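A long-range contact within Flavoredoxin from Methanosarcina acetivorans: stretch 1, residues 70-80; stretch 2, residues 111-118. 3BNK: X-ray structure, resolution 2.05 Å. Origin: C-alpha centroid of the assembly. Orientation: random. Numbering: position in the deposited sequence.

Stretch 1, residues 70-80: NFPYSGMVKKT
Stretch 2 111-118: KECTLNLE

Three direct hydrogen bonds join the stretches. The shortest links two side chains: Asn116 ND2 donates to Asn70 OD1 at 2.7 Å, with a nearly straight N-H...O angle of 168°. Asn70 adopts chi1 -63° (m) and chi2 -79°; Asn116 sits between wells at chi1 -34°, with chi2 89°, which brings its amide toward its partner. The other two bonds involve the backbone of Phe71: its N donates to Leu115 O at 2.9 Å, and its O accepts from Thr114 N at 2.8 Å, both with angles of 154°. Phe71 O thus accepts from Thr114 N rather than from Leu115 N, which lies 4.0 Å from Phe71 O.

The strands run antiparallel. Asn70 and Asn116 form a non-hydrogen-bonded pair with CA atoms 4.5 Å apart, and their side chains lie on the same face of the sheet, where the two amides can meet. Between these backbones, Asn70 CA approaches Leu115 O at 3.4 Å in a CA-H...O contact (144° at H). Phi/psi values are extended: -123/132 for Asn70, -105/104 for Phe71, -155/132 for Leu115 and -128/124 for Asn116. Thr114, at -77/-20, breaks that run, preceded by Cys113 at -65/148 and Glu112 at -75/-24.

A water extends the polar network, lying 2.7 Å from Thr114 OG1 and donating a weak hydrogen bond to Pro72 O at 2.9 Å. Thr114 has chi1 72° (p).

On the opposite sheet face from the asparagines, Phe71 (chi1 -72°, m; chi2 81°) packs against Leu115 (t, p), with Phe71 CD1 3.7 Å from Leu115 CD2. Leu117 (m, t) reaches the ring edge, its CD1 lying 4.3 Å from Phe71 CE1.

Beyond the strand, Pro72 has phi/psi -74/155, and Pro72 CA lies 4.5 Å from Cys113 CA. The sulfur (chi1 -76°, m) packs chiefly against carbon atoms: Cys113 SG lies 3.7 Å from Asn70 CB, 4.1 Å from Pro72 CB and 4.0 Å from Met76 CE.

Tyr73 (chi1 54°, p; chi2 92°) presents its ring edge, placing CD2 3.8 Å from Thr114 CG2 and CE2 3.4 Å from Glu112 O. After a 3-10 segment at Ser74 and Gly75, Met76 N bonds to Tyr73 O at 3.0 Å. Met76, at the N-cap position, directs its CA-to-CB bond toward stretch 2 and adopts rotamer m, t, p; its SD is 4.0 Å from Glu112 O. On the following helix, extended Lys79 (m, t, t, t) places NZ 4.4 Å from Glu112 OE2: favourable electrostatics, but beyond salt-bridge range.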

ATOM      1  N   ASN B  70     -10.174  -2.266  -8.064  1.00 16.08           N
ATOM      2  CA  ASN B  70     -11.088  -1.237  -8.574  1.00 16.34           C
ATOM      3  C   ASN B  70     -11.046  -0.014  -7.662  1.00 16.08           C
ATOM      4  O   ASN B  70     -11.132  -0.150  -6.441  1.00 16.72           O
ATOM      5  CB  ASN B  70     -12.536  -1.767  -8.638  1.00 16.03           C
ATOM      6  CG  ASN B  70     -12.710  -2.940  -9.590  1.00 16.80           C
ATOM      7  OD1 ASN B  70     -12.801  -2.771 -10.807  1.00 15.72           O
ATOM      8  ND2 ASN B  70     -12.777  -4.144  -9.032  1.00 18.58           N
ATOM      9  N   PHE B  71     -10.901   1.174  -8.247  1.00 15.95           N
ATOM     10  CA  PHE B  71     -10.744   2.406  -7.451  1.00 16.25           C
ATOM     11  C   PHE B  71     -12.013   3.238  -7.450  1.00 16.14           C
ATOM     12  O   PHE B  71     -12.302   3.892  -8.431  1.00 16.05           O
ATOM     13  CB  PHE B  71      -9.562   3.260  -7.960  1.00 16.04           C
ATOM     14  CG  PHE B  71      -8.217   2.674  -7.658  1.00 16.02           C
ATOM     15  CD1 PHE B  71      -7.684   1.662  -8.466  1.00 15.33           C
ATOM     16  CD2 PHE B  71      -7.478   3.127  -6.568  1.00 14.88           C
ATOM     17  CE1 PHE B  71      -6.445   1.108  -8.201  1.00 15.74           C
ATOM     18  CE2 PHE B  71      -6.232   2.584  -6.281  1.00 15.60           C
ATOM     19  CZ  PHE B  71      -5.709   1.562  -7.095  1.00 16.51           C
ATOM     20  N   PRO B  72     -12.775   3.228  -6.338  1.00 16.82           N
ATOM     21  CA  PRO B  72     -13.930   4.124  -6.292  1.00 16.69           C
ATOM     22  C   PRO B  72     -13.517   5.592  -6.093  1.00 17.13           C
ATOM     23  O   PRO B  72     -12.435   5.869  -5.564  1.00 17.32           O
ATOM     24  CB  PRO B  72     -14.717   3.599  -5.089  1.00 16.45           C
ATOM     25  CG  PRO B  72     -13.643   3.062  -4.161  1.00 16.59           C
ATOM     26  CD  PRO B  72     -12.630   2.440  -5.093  1.00 16.40           C
ATOM     27  N   TYR B  73     -14.356   6.524  -6.533  1.00 18.13           N
ATOM     28  CA  TYR B  73     -14.201   7.925  -6.148  1.00 19.09           C
ATOM     29  C   TYR B  73     -14.916   8.188  -4.808  1.00 18.84           C
ATOM     30  O   TYR B  73     -15.679   7.348  -4.334  1.00 18.92           O
ATOM     31  CB  TYR B  73     -14.662   8.884  -7.266  1.00 19.91           C
ATOM     32  CG  TYR B  73     -16.068   8.629  -7.754  1.00 21.17           C
ATOM     33  CD1 TYR B  73     -17.157   9.291  -7.182  1.00 22.38           C
ATOM     34  CD2 TYR B  73     -16.309   7.730  -8.784  1.00 21.69           C
ATOM     35  CE1 TYR B  73     -18.447   9.054  -7.619  1.00 23.06           C
ATOM     36  CE2 TYR B  73     -17.607   7.488  -9.239  1.00 23.41           C
ATOM     37  CZ  TYR B  73     -18.667   8.146  -8.648  1.00 22.96           C
ATOM     38  OH  TYR B  73     -19.948   7.908  -9.096  1.00 22.82           O
ATOM     39  N   SER B  74     -14.650   9.337  -4.190  1.00 19.03           N
ATOM     40  CA  SER B  74     -15.139   9.614  -2.821  1.00 19.14           C
ATOM     41  C   SER B  74     -16.665   9.539  -2.640  1.00 18.97           C
ATOM     42  O   SER B  74     -17.144   9.049  -1.616  1.00 18.31           O
ATOM     43  CB  SER B  74     -14.584  10.939  -2.282  1.00 18.98           C
ATOM     44  OG  SER B  74     -15.150  12.058  -2.952  1.00 19.78           O
ATOM     45  N   GLY B  75     -17.425   9.998  -3.633  1.00 19.00           N
ATOM     46  CA  GLY B  75     -18.892   9.909  -3.582  1.00 19.24           C
ATOM     47  C   GLY B  75     -19.462   8.496  -3.550  1.00 19.89           C
ATOM     48  O   GLY B  75     -20.651   8.316  -3.309  1.00 19.71           O
ATOM     49  N   MET B  76     -18.623   7.487  -3.791  1.00 20.56           N
ATOM     50  CA  MET B  76     -19.047   6.082  -3.661  1.00 20.86           C
ATOM     51  C   MET B  76     -18.747   5.490  -2.276  1.00 21.33           C
ATOM     52  O   MET B  76     -18.840   4.263  -2.102  1.00 21.23           O
ATOM     53  CB  MET B  76     -18.376   5.212  -4.725  1.00 21.16           C
ATOM     54  CG  MET B  76     -18.731   5.529  -6.165  1.00 21.13           C
ATOM     55  SD  MET B  76     -17.629   4.676  -7.324  1.00 21.68           S
ATOM     56  CE  MET B  76     -18.096   2.966  -7.014  1.00 18.43           C
ATOM     57  N   VAL B  77     -18.386   6.342  -1.307  1.00 21.79           N
ATOM     58  CA  VAL B  77     -18.023   5.896   0.056  1.00 22.33           C
ATOM     59  C   VAL B  77     -18.939   4.815   0.631  1.00 22.13           C
ATOM     60  O   VAL B  77     -18.449   3.790   1.094  1.00 22.37           O
ATOM     61  CB  VAL B  77     -17.874   7.070   1.110  1.00 22.71           C
ATOM     62  CG1 VAL B  77     -16.788   8.028   0.703  1.00 24.53           C
ATOM     63  CG2 VAL B  77     -19.178   7.852   1.327  1.00 21.74           C
ATOM     64  N   LYS B  78     -20.257   5.034   0.565  1.00 22.26           N
ATOM     65  CA  LYS B  78     -21.241   4.126   1.173  1.00 22.33           C
ATOM     66  C   LYS B  78     -21.299   2.729   0.560  1.00 21.89           C
ATOM     67  O   LYS B  78     -21.198   1.741   1.284  1.00 21.24           O
ATOM     68  CB  LYS B  78     -22.641   4.750   1.196  1.00 22.74           C
ATOM     69  CG  LYS B  78     -22.779   5.885   2.193  1.00 24.56           C
ATOM     70  CD  LYS B  78     -24.178   6.469   2.204  1.00 27.37           C
ATOM     71  CE  LYS B  78     -24.220   7.792   2.953  1.00 29.52           C
ATOM     72  NZ  LYS B  78     -25.137   8.756   2.227  1.00 32.63           N
ATOM     73  N   LYS B  79     -21.477   2.648  -0.762  1.00 21.37           N
ATOM     74  CA  LYS B  79     -21.440   1.357  -1.478  1.00 21.19           C
ATOM     75  C   LYS B  79     -20.135   0.617  -1.201  1.00 20.04           C
ATOM     76  O   LYS B  79     -20.141  -0.600  -0.965  1.00 19.62           O
ATOM     77  CB  LYS B  79     -21.605   1.551  -2.988  1.00 21.28           C
ATOM     78  CG  LYS B  79     -23.030   1.660  -3.486  1.00 21.95           C
ATOM     79  CD  LYS B  79     -23.085   1.595  -5.010  1.00 23.10           C
ATOM     80  CE  LYS B  79     -24.533   1.672  -5.526  1.00 26.42           C
ATOM     81  NZ  LYS B  79     -24.592   1.742  -7.020  1.00 28.19           N
ATOM     82  N   THR B  80     -19.030   1.365  -1.225  1.00 19.40           N
ATOM     83  CA  THR B  80     -17.701   0.833  -0.917  1.00 18.66           C
ATOM     84  C   THR B  80     -17.655   0.213   0.482  1.00 18.47           C
ATOM     85  O   THR B  80     -17.300  -0.961   0.634  1.00 17.79           O
ATOM     86  CB  THR B  80     -16.587   1.916  -1.059  1.00 18.71           C
ATOM     87  OG1 THR B  80     -16.598   2.447  -2.386  1.00 18.80           O
ATOM     88  CG2 THR B  80     -15.203   1.319  -0.770  1.00 18.07           C
ATOM     89  N   LYS B 111     -17.835  -0.750 -13.401  1.00 20.14           N
ATOM     90  CA  LYS B 111     -17.897   0.304 -14.417  1.00 21.20           C
ATOM     91  C   LYS B 111     -17.733   1.703 -13.824  1.00 20.98           C
ATOM     92  O   LYS B 111     -17.088   2.565 -14.418  1.00 21.00           O
ATOM     93  CB  LYS B 111     -19.208   0.209 -15.211  1.00 21.39           C
ATOM     94  CG  LYS B 111     -19.197  -0.883 -16.246  1.00 24.36           C
ATOM     95  CD  LYS B 111     -20.575  -1.137 -16.840  1.00 27.62           C
ATOM     96  CE  LYS B 111     -20.524  -2.208 -17.920  1.00 28.16           C
ATOM     97  NZ  LYS B 111     -21.868  -2.401 -18.553  1.00 29.31           N
ATOM     98  N   GLU B 112     -18.313   1.905 -12.641  1.00 20.97           N
ATOM     99  CA  GLU B 112     -18.365   3.217 -12.011  1.00 21.32           C
ATOM    100  C   GLU B 112     -17.013   3.649 -11.402  1.00 20.82           C
ATOM    101  O   GLU B 112     -16.743   4.845 -11.259  1.00 20.80           O
ATOM    102  CB  GLU B 112     -19.513   3.261 -10.996  1.00 21.56           C
ATOM    103  CG  GLU B 112     -20.906   2.901 -11.613  1.00 23.78           C
ATOM    104  CD  GLU B 112     -21.402   1.444 -11.364  1.00 24.47           C
ATOM    105  OE1 GLU B 112     -20.675   0.472 -11.614  1.00 23.51           O
ATOM    106  OE2 GLU B 112     -22.566   1.272 -10.944  1.00 27.71           O
ATOM    107  N   CYS B 113     -16.163   2.674 -11.078  1.00 19.72           N
ATOM    108  CA  CYS B 113     -14.820   2.950 -10.549  1.00 19.25           C
ATOM    109  C   CYS B 113     -13.919   3.669 -11.570  1.00 18.90           C
ATOM    110  O   CYS B 113     -14.029   3.459 -12.778  1.00 18.87           O
ATOM    111  CB  CYS B 113     -14.163   1.672 -10.002  1.00 18.62           C
ATOM    112  SG  CYS B 113     -14.840   1.163  -8.382  1.00 17.29           S
ATOM    113  N   THR B 114     -13.025   4.515 -11.072  1.00 18.37           N
ATOM    114  CA  THR B 114     -12.251   5.383 -11.938  1.00 18.18           C
ATOM    115  C   THR B 114     -11.106   4.670 -12.645  1.00 18.23           C
ATOM    116  O   THR B 114     -10.593   5.158 -13.665  1.00 18.90           O
ATOM    117  CB  THR B 114     -11.713   6.601 -11.168  1.00 18.15           C
ATOM    118  OG1 THR B 114     -10.664   6.192 -10.275  1.00 16.62           O
ATOM    119  CG2 THR B 114     -12.859   7.282 -10.398  1.00 16.96           C
ATOM    120  N   LEU B 115     -10.709   3.529 -12.087  1.00 17.66           N
ATOM    121  CA  LEU B 115      -9.570   2.749 -12.567  1.00 17.15           C
ATOM    122  C   LEU B 115      -9.774   1.294 -12.154  1.00 16.72           C
ATOM    123  O   LEU B 115     -10.117   1.006 -10.997  1.00 15.96           O
ATOM    124  CB  LEU B 115      -8.247   3.302 -11.996  1.00 17.32           C
ATOM    125  CG  LEU B 115      -6.913   2.572 -12.249  1.00 17.42           C
ATOM    126  CD1 LEU B 115      -6.414   2.674 -13.724  1.00 17.82           C
ATOM    127  CD2 LEU B 115      -5.848   3.085 -11.313  1.00 17.08           C
ATOM    128  N   ASN B 116      -9.576   0.391 -13.113  1.00 16.24           N
ATOM    129  CA  ASN B 116      -9.702  -1.058 -12.882  1.00 16.28           C
ATOM    130  C   ASN B 116      -8.467  -1.809 -13.363  1.00 16.27           C
ATOM    131  O   ASN B 116      -8.072  -1.682 -14.522  1.00 16.31           O
ATOM    132  CB  ASN B 116     -10.944  -1.641 -13.585  1.00 15.94           C
ATOM    133  CG  ASN B 116     -12.114  -0.680 -13.619  1.00 15.92           C
ATOM    134  OD1 ASN B 116     -12.249   0.117 -14.554  1.00 16.88           O
ATOM    135  ND2 ASN B 116     -12.989  -0.771 -12.618  1.00 14.60           N
ATOM    136  N   LEU B 117      -7.858  -2.570 -12.456  1.00 16.73           N
ATOM    137  CA  LEU B 117      -6.700  -3.396 -12.774  1.00 17.04           C
ATOM    138  C   LEU B 117      -7.111  -4.862 -12.787  1.00 17.07           C
ATOM    139  O   LEU B 117      -7.518  -5.405 -11.768  1.00 16.53           O
ATOM    140  CB  LEU B 117      -5.549  -3.147 -11.782  1.00 17.36           C
ATOM    141  CG  LEU B 117      -5.178  -1.692 -11.453  1.00 17.93           C
ATOM    142  CD1 LEU B 117      -3.996  -1.615 -10.479  1.00 17.22           C
ATOM    143  CD2 LEU B 117      -4.910  -0.813 -12.721  1.00 16.92           C
ATOM    144  N   GLU B 118      -7.012  -5.484 -13.960  1.00 17.27           N
ATOM    145  CA  GLU B 118      -7.420  -6.864 -14.174  1.00 17.52           C
ATOM    146  C   GLU B 118      -6.187  -7.755 -14.005  1.00 17.87           C
ATOM    147  O   GLU B 118      -5.213  -7.606 -14.733  1.00 18.14           O
ATOM    148  CB  GLU B 118      -8.045  -7.001 -15.569  1.00 16.92           C
ATOM    149  CG  GLU B 118      -8.580  -8.381 -15.938  1.00 17.61           C
ATOM    150  CD  GLU B 118      -9.111  -8.441 -17.383  1.00 17.25           C
ATOM    151  OE1 GLU B 118      -8.717  -7.588 -18.215  1.00 15.47           O
ATOM    152  OE2 GLU B 118      -9.925  -9.346 -17.676  1.00 16.86           O
TER
HETATM  153  O   HOH W   1     -10.851   6.976  -7.712  1.00 17.45           O